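Local structure of peptidoglycan N-acetylglucosamine deacetylase (Bacillus cereus, 4L1G) at residues V75-D80 with A251-L256; Y64-P69 with I190-V195; T207-V212 with L239-P244; V59-Y64 with I175-L180. The protein removes acetyl groups from N-acetylglucosamine residues of peptidoglycan, and also of soluble chitin and N-acetylchitooligomers, in a zinc-dependent hydrolysis. One frame throughout, in Å; residues are numbered along the deposited sequence.

From the N terminus the chain opens three contacts in quick succession. Residues 59-64 begin interaction 4, 64-69 begin interaction 2, with Y64 shared, and 75-80 begin interaction 1. Interaction 4 closes first, at 175-180, where helix 177-185 begins; interaction 2 closes at 190-195, on the strand after that helix. The two therefore cross each other, and both cross interaction 1, which closes only at 251-256 near the C terminus. Interaction 3, joining helices 205-215 and 233-248, comes after interactions 2 and 4 and nests wholly within the span of interaction 1. Together they tie the first modelled part of the chain, barrel strands and outer helices of one TIM-barrel domain.

Interaction 1 of 4, residues V75-D80 with A251-L256; sequences VALTFD and ARFVTL
V75 and F253 pair as a parallel beta bridge that sets the short strand 252-253 beside strand 74-80 of the TIM barrel, in the NodB homology domain. Two backbone hydrogen bonds frame the pair. V75 N donates to R252 O at 2.9 Å, and V254 N returns a bond to V75 O; both are nearly straight. The same V75 O also receives a CA-H...O contact from F253. Beyond this point the chains separate, and water takes over from direct pairing: one water accepts from L77 N and lies 2.7 Å from V254 O as well, while a second sits between L77 O and V254 O.

Apolar contacts occupy two sides of the pairing. On the V75 and F253 side, V75 CG2 lies over one face of the F253 ring, 3.9 Å from its centroid, in a CH-pi contact displaced toward the rim. That methyl occupies the place between backbone N and carbonyl carbon (chi1 -59° sets CG1 anti to the carbonyl carbon), and the two side chains run alongside each other. L77 comes to the ring obliquely, its CG 3.7 Å from F253 CD1, and I243 of helix 233-248 packs against both residues. Elsewhere, A76 CB touches L256 CD2 at 3.8 Å. Strand 74-80 carries on to D80, the predicted proton acceptor, which forms a salt bridge with R169. The water shared by L77 N and V254 O lies at the edge of the F253 ring, in its plane.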
loop_
_atom_site.group_PDB
_atom_site.type_symbol
_atom_site.label_atom_id
_atom_site.label_comp_id
_atom_site.label_asym_id
_atom_site.label_seq_id
_atom_site.Cartn_x
_atom_site.Cartn_y
_atom_site.Cartn_z
ATOM N N VAL A 75 -5.809 -11.009 5.673
ATOM C CA VAL A 75 -4.539 -10.343 5.421
ATOM C C VAL A 75 -4.733 -9.329 4.303
ATOM O O VAL A 75 -5.749 -9.350 3.608
ATOM C CB VAL A 75 -3.432 -11.335 5.019
ATOM C CG1 VAL A 75 -3.211 -12.365 6.118
ATOM C CG2 VAL A 75 -3.777 -12.015 3.705
ATOM N N ALA A 76 -3.762 -8.440 4.130
ATOM C CA ALA A 76 -3.881 -7.387 3.129
ATOM C C ALA A 76 -2.650 -7.288 2.234
ATOM O O ALA A 76 -1.531 -7.116 2.717
ATOM C CB ALA A 76 -4.158 -6.044 3.802
ATOM N N LEU A 77 -2.869 -7.405 0.927
ATOM C CA LEU A 77 -1.823 -7.141 -0.053
ATOM C C LEU A 77 -1.778 -5.647 -0.355
ATOM O O LEU A 77 -2.812 -5.028 -0.610
ATOM C CB LEU A 77 -2.082 -7.915 -1.347
ATOM C CG LEU A 77 -1.914 -9.434 -1.328
ATOM C CD1 LEU A 77 -2.527 -10.055 -2.576
ATOM C CD2 LEU A 77 -0.446 -9.807 -1.213
ATOM N N THR A 78 -0.584 -5.066 -0.308
ATOM C CA THR A 78 -0.405 -3.664 -0.677
ATOM C C THR A 78 0.751 -3.525 -1.657
ATOM O O THR A 78 1.715 -4.290 -1.601
ATOM C CB THR A 78 -0.152 -2.760 0.551
ATOM O OG1 THR A 78 1.129 -3.059 1.120
ATOM C CG2 THR A 78 -1.240 -2.951 1.604
ATOM N N PHE A 79 0.646 -2.550 -2.557
ATOM C CA PHE A 79 1.654 -2.337 -3.592
ATOM C C PHE A 79 2.061 -0.865 -3.673
ATOM O O PHE A 79 1.210 0.018 -3.795
ATOM C CB PHE A 79 1.133 -2.823 -4.947
ATOM C CG PHE A 79 0.724 -4.273 -4.960
ATOM C CD1 PHE A 79 -0.574 -4.645 -4.646
ATOM C CD2 PHE A 79 1.637 -5.261 -5.287
ATOM C CE1 PHE A 79 -0.955 -5.979 -4.654
ATOM C CE2 PHE A 79 1.264 -6.596 -5.298
ATOM C CZ PHE A 79 -0.034 -6.955 -4.980
ATOM N N ASP A 80 3.366 -0.608 -3.616
ATOM C CA ASP A 80 3.890 0.757 -3.563
ATOM C C ASP A 80 4.485 1.243 -4.880
ATOM O O ASP A 80 4.923 0.441 -5.707
ATOM C CB ASP A 80 4.961 0.864 -2.476
ATOM C CG ASP A 80 4.376 0.989 -1.088
ATOM O OD1 ASP A 80 3.138 0.900 -0.946
ATOM O OD2 ASP A 80 5.162 1.175 -0.135
ATOM N N ALA A 251 -6.832 -18.124 5.136
ATOM C CA ALA A 251 -6.713 -16.674 4.999
ATOM C C ALA A 251 -7.587 -16.111 3.885
ATOM O O ALA A 251 -7.723 -16.715 2.821
ATOM C CB ALA A 251 -5.260 -16.276 4.774
ATOM N N ARG A 252 -8.179 -14.948 4.145
ATOM C CA ARG A 252 -8.903 -14.202 3.124
ATOM C C ARG A 252 -8.201 -12.862 2.907
ATOM O O ARG A 252 -7.591 -12.318 3.829
ATOM C CB ARG A 252 -10.361 -13.986 3.536
ATOM C CG ARG A 252 -11.116 -15.275 3.862
ATOM C CD ARG A 252 -12.574 -15.001 4.216
ATOM N NE ARG A 252 -12.701 -14.024 5.295
ATOM C CZ ARG A 252 -12.836 -14.333 6.582
ATOM N NH1 ARG A 252 -12.871 -15.604 6.964
ATOM N NH2 ARG A 252 -12.940 -13.370 7.488
ATOM N N PHE A 253 -8.278 -12.339 1.688
ATOM C CA PHE A 253 -7.600 -11.092 1.351
ATOM C C PHE A 253 -8.565 -9.915 1.355
ATOM O O PHE A 253 -9.648 -9.984 0.774
ATOM C CB PHE A 253 -6.892 -11.213 0.001
ATOM C CG PHE A 253 -5.731 -12.166 0.015
ATOM C CD1 PHE A 253 -4.436 -11.697 0.135
ATOM C CD2 PHE A 253 -5.937 -13.535 -0.072
ATOM C CE1 PHE A 253 -3.364 -12.571 0.155
ATOM C CE2 PHE A 253 -4.872 -14.415 -0.050
ATOM C CZ PHE A 253 -3.581 -13.931 0.064
ATOM N N VAL A 254 -8.170 -8.839 2.030
ATOM C CA VAL A 254 -9.018 -7.663 2.160
ATOM C C VAL A 254 -8.250 -6.386 1.827
ATOM O O VAL A 254 -7.027 -6.402 1.671
ATOM C CB VAL A 254 -9.586 -7.532 3.590
ATOM C CG1 VAL A 254 -10.432 -8.752 3.953
ATOM C CG2 VAL A 254 -8.458 -7.334 4.596
ATOM N N THR A 255 -8.978 -5.281 1.714
ATOM C CA THR A 255 -8.362 -3.974 1.534
ATOM C C THR A 255 -8.117 -3.353 2.903
ATOM O O THR A 255 -8.656 -3.820 3.905
ATOM C CB THR A 255 -9.264 -3.033 0.727
ATOM O OG1 THR A 255 -10.472 -2.789 1.458
ATOM C CG2 THR A 255 -9.608 -3.647 -0.620
ATOM N N LEU A 256 -7.307 -2.301 2.945
ATOM C CA LEU A 256 -7.011 -1.631 4.209
ATOM C C LEU A 256 -8.234 -1.019 4.913
ATOM O O LEU A 256 -8.395 -1.207 6.120
ATOM C CB LEU A 256 -5.888 -0.601 4.047
ATOM C CG LEU A 256 -4.510 -1.192 3.747
ATOM C CD1 LEU A 256 -3.437 -0.119 3.835
ATOM C CD2 LEU A 256 -4.205 -2.354 4.692
HETATM O O HOH W 1 -5.429 -7.832 0.026
HETATM O O HOH W 2 -5.069 -4.468 0.706
#

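Interaction 2 of 4, residues Y64-P69 with I190-V195; sequences YAFSGP and IVQWSV
Y64 with I190 and A65 with V191 form two successive parallel beta bridges, their CA atoms 4.8 Å and 5.0 Å apart. A65 supplies both polar groups of the ladder, straddling V191: its N donates to I190 O, and its O accepts from Q192 N at 2.9 Å. CA-H...O contacts from Y64 to I190 O and from V191 to A65 O accompany these bonds. Regular pairing ends there, although F66 and W193 remain neighbours. Strand 64-65 is one edge of a small parallel three-stranded sheet whose middle strand is 189-191 and whose other edge is 167-168.

Among the side chains, I190 CG2 meets the rim of the Y64 ring at CD1, 3.6 Å away. Farther along that ring, Q192 NE2 donates to Y64 OH at 2.9 Å with an angle of 170°. The hydroxyl oxygen lies in the amide plane of Q192, whereas the ring itself is turned 79° to that plane. A bend in the glutamine at chi2 (-80°) accompanies this approach. F66 runs beside Q192, its ring only modestly tilted from the amide plane; its CD2 touches Q192 CB at 3.6 Å, and W193 O lies at the ring edge.

A second, weak bond from Q192 NE2 to G173 O agrees with the same amide orientation. The W193 side chain lies about 5 Å from that of D80 and near zinc ligand H131; a bound acetate about 4 Å from it, probably from crystallisation, may mark the pocket. V191 O accepts from R169 NE, so this strand end may help orient R169 beside the active site.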
loop_
_atom_site.group_PDB
_atom_site.type_symbol
_atom_site.label_atom_id
_atom_site.label_comp_id
_atom_site.label_asym_id
_atom_site.label_seq_id
_atom_site.Cartn_x
_atom_site.Cartn_y
_atom_site.Cartn_z
ATOM N N TYR A 64 -2.509 5.158 13.143
ATOM C CA TYR A 64 -1.225 4.606 12.734
ATOM C C TYR A 64 -1.155 3.123 13.102
ATOM O O TYR A 64 -1.394 2.753 14.252
ATOM C CB TYR A 64 -0.115 5.389 13.440
ATOM C CG TYR A 64 1.301 5.062 13.023
ATOM C CD1 TYR A 64 1.768 5.390 11.758
ATOM C CD2 TYR A 64 2.185 4.465 13.915
ATOM C CE1 TYR A 64 3.067 5.108 11.382
ATOM C CE2 TYR A 64 3.487 4.182 13.549
ATOM C CZ TYR A 64 3.922 4.506 12.281
ATOM O OH TYR A 64 5.220 4.225 11.912
ATOM N N ALA A 65 -0.836 2.274 12.129
ATOM C CA ALA A 65 -0.762 0.837 12.378
ATOM C C ALA A 65 0.219 0.121 11.454
ATOM O O ALA A 65 0.538 0.609 10.370
ATOM C CB ALA A 65 -2.146 0.203 12.273
ATOM N N PHE A 66 0.694 -1.039 11.900
ATOM C CA PHE A 66 1.597 -1.874 11.113
ATOM C C PHE A 66 0.859 -3.090 10.561
ATOM O O PHE A 66 1.209 -3.622 9.504
ATOM C CB PHE A 66 2.773 -2.341 11.972
ATOM C CG PHE A 66 3.720 -1.242 12.356
ATOM C CD1 PHE A 66 3.493 -0.478 13.492
ATOM C CD2 PHE A 66 4.840 -0.972 11.584
ATOM C CE1 PHE A 66 4.367 0.537 13.848
ATOM C CE2 PHE A 66 5.717 0.041 11.935
ATOM C CZ PHE A 66 5.481 0.796 13.068
ATOM N N SER A 67 -0.161 -3.526 11.292
ATOM C CA SER A 67 -0.932 -4.704 10.931
ATOM C C SER A 67 -2.347 -4.595 11.500
ATOM O O SER A 67 -2.679 -3.607 12.155
ATOM C CB SER A 67 -0.236 -5.976 11.422
ATOM O OG SER A 67 0.149 -5.867 12.784
ATOM N N GLY A 68 -3.176 -5.603 11.249
ATOM C CA GLY A 68 -4.581 -5.529 11.608
ATOM C C GLY A 68 -5.035 -6.491 12.691
ATOM O O GLY A 68 -4.213 -7.067 13.406
ATOM N N PRO A 69 -6.362 -6.670 12.815
ATOM C CA PRO A 69 -6.988 -7.488 13.861
ATOM C C PRO A 69 -6.494 -8.929 13.879
ATOM O O PRO A 69 -6.464 -9.596 12.844
ATOM C CB PRO A 69 -8.474 -7.438 13.496
ATOM C CG PRO A 69 -8.630 -6.149 12.759
ATOM C CD PRO A 69 -7.365 -6.011 11.961
ATOM N N ILE A 190 -2.431 6.391 8.609
ATOM C CA ILE A 190 -1.154 5.952 8.077
ATOM C C ILE A 190 -0.916 4.484 8.396
ATOM O O ILE A 190 -0.963 4.072 9.553
ATOM C CB ILE A 190 -0.001 6.814 8.615
ATOM C CG1 ILE A 190 -0.137 8.242 8.074
ATOM C CG2 ILE A 190 1.342 6.205 8.242
ATOM C CD1 ILE A 190 1.067 9.112 8.313
ATOM N N VAL A 191 -0.684 3.689 7.358
ATOM C CA VAL A 191 -0.422 2.269 7.551
ATOM C C VAL A 191 0.929 1.882 6.975
ATOM O O VAL A 191 1.211 2.131 5.802
ATOM C CB VAL A 191 -1.527 1.388 6.931
ATOM C CG1 VAL A 191 -1.159 -0.086 7.047
ATOM C CG2 VAL A 191 -2.865 1.664 7.603
ATOM N N GLN A 192 1.770 1.288 7.814
ATOM C CA GLN A 192 3.052 0.772 7.366
ATOM C C GLN A 192 2.849 -0.644 6.844
ATOM O O GLN A 192 1.987 -0.883 5.998
ATOM C CB GLN A 192 4.067 0.781 8.512
ATOM C CG GLN A 192 4.244 2.136 9.189
ATOM C CD GLN A 192 5.144 3.082 8.410
ATOM O OE1 GLN A 192 5.392 2.889 7.220
ATOM N NE2 GLN A 192 5.644 4.112 9.087
ATOM N N TRP A 193 3.635 -1.584 7.358
ATOM C CA TRP A 193 3.516 -2.980 6.957
ATOM C C TRP A 193 4.119 -3.891 8.021
ATOM O O TRP A 193 4.802 -3.422 8.931
ATOM C CB TRP A 193 4.186 -3.215 5.598
ATOM C CG TRP A 193 5.649 -2.875 5.570
ATOM C CD1 TRP A 193 6.692 -3.720 5.823
ATOM C CD2 TRP A 193 6.231 -1.598 5.269
ATOM N NE1 TRP A 193 7.885 -3.049 5.699
ATOM C CE2 TRP A 193 7.630 -1.745 5.360
ATOM C CE3 TRP A 193 5.703 -0.345 4.935
ATOM C CZ2 TRP A 193 8.511 -0.688 5.129
ATOM C CZ3 TRP A 193 6.580 0.708 4.705
ATOM C CH2 TRP A 193 7.969 0.528 4.803
ATOM N N SER A 194 3.858 -5.190 7.909
ATOM C CA SER A 194 4.382 -6.152 8.875
ATOM C C SER A 194 5.066 -7.336 8.195
ATOM O O SER A 194 5.766 -8.112 8.843
ATOM C CB SER A 194 3.278 -6.640 9.818
ATOM O OG SER A 194 2.335 -7.445 9.134
ATOM N N VAL A 195 4.854 -7.473 6.890
ATOM C CA VAL A 195 5.550 -8.486 6.103
ATOM C C VAL A 195 6.225 -7.840 4.895
ATOM O O VAL A 195 5.554 -7.353 3.984
ATOM C CB VAL A 195 4.598 -9.605 5.623
ATOM C CG1 VAL A 195 5.351 -10.616 4.762
ATOM C CG2 VAL A 195 3.941 -10.295 6.811
#

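Interaction 3 of 4, residues T207-V212 with L239-P244; sequences TITNNV and LDKIIP
T209 OG1 donates to A205 O one turn earlier in its own helix and is packed by the aliphatic parts of K241 and I242 of the other. K241 CB comes to 3.5 Å from T209 OG1, and I242 CG1 lies 3.9 Å from the same atom. The hydroxyl stands anti to the carbonyl carbon of T209 (chi1 -61°), within reach of that earlier turn. The T209 side chain lies roughly perpendicular to that of K241 and runs antiparallel past that of I242. No hydrogen bond passes between the two segments.

The two helices belong to the outer layer of the TIM barrel and follow one another in the chain, with strand 221-225 between them. Their segments run nearly parallel, axes 9.1 Å apart and inclined by 19°, the direction expected of successive helices in a beta/alpha barrel. Side chains of both reach strand 221-225, V212 touching I222 and L239 touching Q224.

I242 carries the apolar part of the contact. Its CD1 ends 3.7 Å from V212 CG2 and 4.0 Å from I208 CG2, while its other branch, CG2, touches V212 CG1 at 3.9 Å. Helix 233-248 is kinked within this segment: the backbone N atoms of D240, K241 and P244 make no bond to the preceding turn, and P244, being proline, has no amide hydrogen to give.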
loop_
_atom_site.group_PDB
_atom_site.type_symbol
_atom_site.label_atom_id
_atom_site.label_comp_id
_atom_site.label_asym_id
_atom_site.label_seq_id
_atom_site.Cartn_x
_atom_site.Cartn_y
_atom_site.Cartn_z
ATOM N N THR A 207 11.504 -17.288 -3.483
ATOM C CA THR A 207 12.074 -16.627 -2.315
ATOM C C THR A 207 11.026 -15.757 -1.631
ATOM O O THR A 207 10.866 -15.801 -0.410
ATOM C CB THR A 207 13.284 -15.752 -2.699
ATOM O OG1 THR A 207 14.315 -16.577 -3.257
ATOM C CG2 THR A 207 13.828 -15.023 -1.480
ATOM N N ILE A 208 10.313 -14.972 -2.431
ATOM C CA ILE A 208 9.264 -14.099 -1.919
ATOM C C ILE A 208 8.135 -14.903 -1.284
ATOM O O ILE A 208 7.653 -14.564 -0.202
ATOM C CB ILE A 208 8.704 -13.195 -3.033
ATOM C CG1 ILE A 208 9.802 -12.257 -3.535
ATOM C CG2 ILE A 208 7.509 -12.398 -2.534
ATOM C CD1 ILE A 208 9.412 -11.444 -4.741
ATOM N N THR A 209 7.732 -15.980 -1.954
ATOM C CA THR A 209 6.642 -16.824 -1.471
ATOM C C THR A 209 6.975 -17.485 -0.135
ATOM O O THR A 209 6.165 -17.462 0.793
ATOM C CB THR A 209 6.270 -17.911 -2.501
ATOM O OG1 THR A 209 5.822 -17.290 -3.712
ATOM C CG2 THR A 209 5.165 -18.810 -1.958
ATOM N N ASN A 210 8.168 -18.069 -0.041
ATOM C CA ASN A 210 8.605 -18.708 1.196
ATOM C C ASN A 210 8.713 -17.702 2.334
ATOM O O ASN A 210 8.419 -18.014 3.488
ATOM C CB ASN A 210 9.943 -19.425 0.999
ATOM C CG ASN A 210 9.848 -20.586 0.024
ATOM O OD1 ASN A 210 8.759 -21.077 -0.277
ATOM N ND2 ASN A 210 10.997 -21.034 -0.470
ATOM N N ASN A 211 9.138 -16.491 1.992
ATOM C CA ASN A 211 9.220 -15.400 2.949
ATOM C C ASN A 211 7.838 -15.024 3.474
ATOM O O ASN A 211 7.611 -15.005 4.684
ATOM C CB ASN A 211 9.899 -14.193 2.297
ATOM C CG ASN A 211 9.928 -12.970 3.198
ATOM O OD1 ASN A 211 9.832 -13.075 4.422
ATOM N ND2 ASN A 211 10.069 -11.798 2.590
ATOM N N VAL A 212 6.918 -14.734 2.557
ATOM C CA VAL A 212 5.562 -14.328 2.919
ATOM C C VAL A 212 4.828 -15.391 3.734
ATOM O O VAL A 212 4.237 -15.085 4.767
ATOM C CB VAL A 212 4.721 -13.966 1.671
ATOM C CG1 VAL A 212 3.260 -13.768 2.044
ATOM C CG2 VAL A 212 5.271 -12.719 1.003
ATOM N N LEU A 239 2.641 -13.844 -6.688
ATOM C CA LEU A 239 1.211 -13.795 -6.390
ATOM C C LEU A 239 0.486 -15.091 -6.744
ATOM O O LEU A 239 -0.482 -15.468 -6.080
ATOM C CB LEU A 239 0.553 -12.617 -7.115
ATOM C CG LEU A 239 1.030 -11.225 -6.695
ATOM C CD1 LEU A 239 0.327 -10.141 -7.497
ATOM C CD2 LEU A 239 0.814 -11.023 -5.205
ATOM N N ASP A 240 0.954 -15.770 -7.788
ATOM C CA ASP A 240 0.348 -17.030 -8.214
ATOM C C ASP A 240 0.536 -18.131 -7.174
ATOM O O ASP A 240 -0.182 -19.127 -7.184
ATOM C CB ASP A 240 0.913 -17.484 -9.565
ATOM C CG ASP A 240 0.353 -16.689 -10.732
ATOM O OD1 ASP A 240 1.049 -16.571 -11.765
ATOM O OD2 ASP A 240 -0.784 -16.185 -10.622
ATOM N N LYS A 241 1.505 -17.947 -6.283
ATOM C CA LYS A 241 1.769 -18.916 -5.224
ATOM C C LYS A 241 1.278 -18.412 -3.873
ATOM O O LYS A 241 0.674 -19.160 -3.103
ATOM C CB LYS A 241 3.264 -19.229 -5.142
ATOM C CG LYS A 241 3.812 -20.016 -6.319
ATOM C CD LYS A 241 5.308 -20.230 -6.170
ATOM C CE LYS A 241 5.867 -21.086 -7.290
ATOM N NZ LYS A 241 5.349 -22.479 -7.226
ATOM N N ILE A 242 1.544 -17.140 -3.594
ATOM C CA ILE A 242 1.203 -16.530 -2.312
ATOM C C ILE A 242 -0.289 -16.609 -2.007
ATOM O O ILE A 242 -0.691 -17.012 -0.914
ATOM C CB ILE A 242 1.648 -15.054 -2.265
ATOM C CG1 ILE A 242 3.172 -14.959 -2.171
ATOM C CG2 ILE A 242 1.004 -14.331 -1.095
ATOM C CD1 ILE A 242 3.695 -13.542 -2.241
ATOM N N ILE A 243 -1.105 -16.233 -2.984
ATOM C CA ILE A 243 -2.548 -16.165 -2.784
ATOM C C ILE A 243 -3.213 -17.519 -2.487
ATOM O O ILE A 243 -3.902 -17.647 -1.474
ATOM C CB ILE A 243 -3.252 -15.414 -3.942
ATOM C CG1 ILE A 243 -2.763 -13.964 -3.997
ATOM C CG2 ILE A 243 -4.761 -15.469 -3.779
ATOM C CD1 ILE A 243 -3.293 -13.180 -5.179
ATOM N N PRO A 244 -3.004 -18.536 -3.349
ATOM C CA PRO A 244 -3.671 -19.802 -3.025
ATOM C C PRO A 244 -3.102 -20.494 -1.785
ATOM O O PRO A 244 -3.859 -21.130 -1.049
ATOM C CB PRO A 244 -3.431 -20.656 -4.275
ATOM C CG PRO A 244 -2.196 -20.101 -4.878
ATOM C CD PRO A 244 -2.245 -18.626 -4.612
#

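Interaction 4 of 4, residues V59-Y64 with I175-L180; sequences VEKYAY and ILENQL
Y62 donates its phenolic hydrogen to the anti lone pair of E177 OE2, the one turned away from the other carboxylate oxygen and the less common choice for such a bond. The distance from Y62 OH to E177 OE2 is 2.8 Å. Ring and carboxylate planes stand 70° apart, the acceptor oxygen lying in the plane of the ring at its edge. The side chain of E177 reaches out extended, with CG anti to the backbone N (chi1 -175°), and crosses the tyrosine at about a right angle; E177 CG itself comes to 3.2 Å from Y62 OH.

Next to this polar pair, L180 packs against both tyrosines, with W58 and I190 also in contact with it. Its CG touches Y62 CB at 3.6 Å, and CD2 is 3.7 Å from Y62 CD2. The same CD2 methyl sits over one face of the Y64 ring, 3.9 Å from the centroid and displaced toward the rim, a CH-pi contact; CD1 rests against Y64 CD1. A63, the centre of an inverse gamma turn, separates the two tyrosines in the chain. The contact thus joins the link after helix 55-61 and the start of strand 64-65 to the first turn of helix 177-185. L176 occupies the N-cap of that helix, and its N donates to Q179 OE1 at 2.8 Å.

With its carboxylate at the start of the helix, E177 probably gains from the helix dipole as well as from the tyrosine proton. K61 NZ lies 5.6 Å from E177 OE2, too far for a salt bridge but near enough, perhaps, to favour the charged carboxylate further.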
loop_
_atom_site.group_PDB
_atom_site.type_symbol
_atom_site.label_atom_id
_atom_site.label_comp_id
_atom_site.label_asym_id
_atom_site.label_seq_id
_atom_site.Cartn_x
_atom_site.Cartn_y
_atom_site.Cartn_z
ATOM N N VAL A 59 0.844 4.012 17.796
ATOM C CA VAL A 59 -0.390 3.320 17.418
ATOM C C VAL A 59 -1.499 3.579 18.438
ATOM O O VAL A 59 -2.682 3.384 18.150
ATOM C CB VAL A 59 -0.193 1.788 17.223
ATOM C CG1 VAL A 59 0.988 1.505 16.305
ATOM C CG2 VAL A 59 -0.027 1.077 18.563
ATOM N N GLU A 60 -1.108 4.029 19.626
ATOM C CA GLU A 60 -2.061 4.334 20.687
ATOM C C GLU A 60 -2.492 5.795 20.654
ATOM O O GLU A 60 -3.539 6.151 21.195
ATOM C CB GLU A 60 -1.456 4.020 22.058
ATOM C CG GLU A 60 -1.159 2.552 22.293
ATOM C CD GLU A 60 -0.645 2.279 23.695
ATOM O OE1 GLU A 60 -0.720 1.118 24.140
ATOM O OE2 GLU A 60 -0.162 3.224 24.354
ATOM N N LYS A 61 -1.686 6.636 20.016
ATOM C CA LYS A 61 -1.913 8.076 20.046
ATOM C C LYS A 61 -2.458 8.620 18.726
ATOM O O LYS A 61 -3.212 9.590 18.715
ATOM C CB LYS A 61 -0.623 8.804 20.431
ATOM C CG LYS A 61 -0.799 10.282 20.744
ATOM C CD LYS A 61 0.469 10.864 21.359
ATOM C CE LYS A 61 0.359 12.370 21.566
ATOM N NZ LYS A 61 -0.742 12.738 22.500
ATOM N N TYR A 62 -2.084 7.986 17.620
ATOM C CA TYR A 62 -2.467 8.476 16.300
ATOM C C TYR A 62 -3.126 7.403 15.439
ATOM O O TYR A 62 -3.139 6.223 15.794
ATOM C CB TYR A 62 -1.244 9.032 15.572
ATOM C CG TYR A 62 -0.466 10.052 16.370
ATOM C CD1 TYR A 62 -0.948 11.342 16.540
ATOM C CD2 TYR A 62 0.753 9.724 16.951
ATOM C CE1 TYR A 62 -0.241 12.280 17.270
ATOM C CE2 TYR A 62 1.468 10.654 17.682
ATOM C CZ TYR A 62 0.966 11.931 17.837
ATOM O OH TYR A 62 1.674 12.861 18.565
ATOM N N ALA A 63 -3.676 7.824 14.303
ATOM C CA ALA A 63 -4.195 6.887 13.315
ATOM C C ALA A 63 -3.012 6.257 12.590
ATOM O O ALA A 63 -2.569 6.752 11.554
ATOM C CB ALA A 63 -5.112 7.601 12.334
ATOM N N TYR A 64 -2.509 5.158 13.143
ATOM C CA TYR A 64 -1.225 4.606 12.734
ATOM C C TYR A 64 -1.155 3.123 13.102
ATOM O O TYR A 64 -1.394 2.753 14.252
ATOM C CB TYR A 64 -0.115 5.389 13.440
ATOM C CG TYR A 64 1.301 5.062 13.023
ATOM C CD1 TYR A 64 1.768 5.390 11.758
ATOM C CD2 TYR A 64 2.185 4.465 13.915
ATOM C CE1 TYR A 64 3.067 5.108 11.382
ATOM C CE2 TYR A 64 3.487 4.182 13.549
ATOM C CZ TYR A 64 3.922 4.506 12.281
ATOM O OH TYR A 64 5.220 4.225 11.912
ATOM N N ILE A 175 8.544 8.519 8.979
ATOM C CA ILE A 175 7.567 9.541 9.345
ATOM C C ILE A 175 7.933 10.184 10.688
ATOM O O ILE A 175 8.456 9.517 11.582
ATOM C CB ILE A 175 6.125 8.959 9.386
ATOM C CG1 ILE A 175 5.079 10.075 9.433
ATOM C CG2 ILE A 175 5.946 7.995 10.548
ATOM C CD1 ILE A 175 4.658 10.562 8.072
ATOM N N LEU A 176 7.683 11.484 10.818
ATOM C CA LEU A 176 7.921 12.190 12.076
ATOM C C LEU A 176 6.617 12.305 12.858
ATOM O O LEU A 176 5.535 12.199 12.281
ATOM C CB LEU A 176 8.504 13.580 11.817
ATOM C CG LEU A 176 9.863 13.641 11.115
ATOM C CD1 LEU A 176 10.331 15.086 10.983
ATOM C CD2 LEU A 176 10.897 12.802 11.850
ATOM N N GLU A 177 6.717 12.522 14.166
ATOM C CA GLU A 177 5.526 12.556 15.012
ATOM C C GLU A 177 4.572 13.696 14.654
ATOM O O GLU A 177 3.358 13.500 14.608
ATOM C CB GLU A 177 5.897 12.619 16.497
ATOM C CG GLU A 177 4.688 12.539 17.418
ATOM C CD GLU A 177 5.055 12.395 18.884
ATOM O OE1 GLU A 177 6.236 12.120 19.186
ATOM O OE2 GLU A 177 4.155 12.551 19.737
ATOM N N ASN A 178 5.122 14.879 14.401
ATOM C CA ASN A 178 4.304 16.030 14.030
ATOM C C ASN A 178 3.622 15.838 12.684
ATOM O O ASN A 178 2.518 16.333 12.458
ATOM C CB ASN A 178 5.136 17.314 14.030
ATOM C CG ASN A 178 5.431 17.814 15.429
ATOM O OD1 ASN A 178 4.670 17.555 16.363
ATOM N ND2 ASN A 178 6.538 18.532 15.583
ATOM N N GLN A 179 4.289 15.114 11.792
ATOM C CA GLN A 179 3.714 14.775 10.500
ATOM C C GLN A 179 2.550 13.820 10.701
ATOM O O GLN A 179 1.499 13.960 10.076
ATOM C CB GLN A 179 4.773 14.133 9.604
ATOM C CG GLN A 179 5.933 15.055 9.258
ATOM C CD GLN A 179 7.056 14.324 8.546
ATOM O OE1 GLN A 179 7.130 13.099 8.583
ATOM N NE2 GLN A 179 7.934 15.077 7.893
ATOM N N LEU A 180 2.746 12.853 11.588
ATOM C CA LEU A 180 1.717 11.876 11.907
ATOM C C LEU A 180 0.561 12.547 12.641
ATOM O O LEU A 180 -0.603 12.201 12.436
ATOM C CB LEU A 180 2.316 10.753 12.753
ATOM C CG LEU A 180 1.427 9.574 13.145
ATOM C CD1 LEU A 180 0.734 8.983 11.925
ATOM C CD2 LEU A 180 2.263 8.519 13.852
#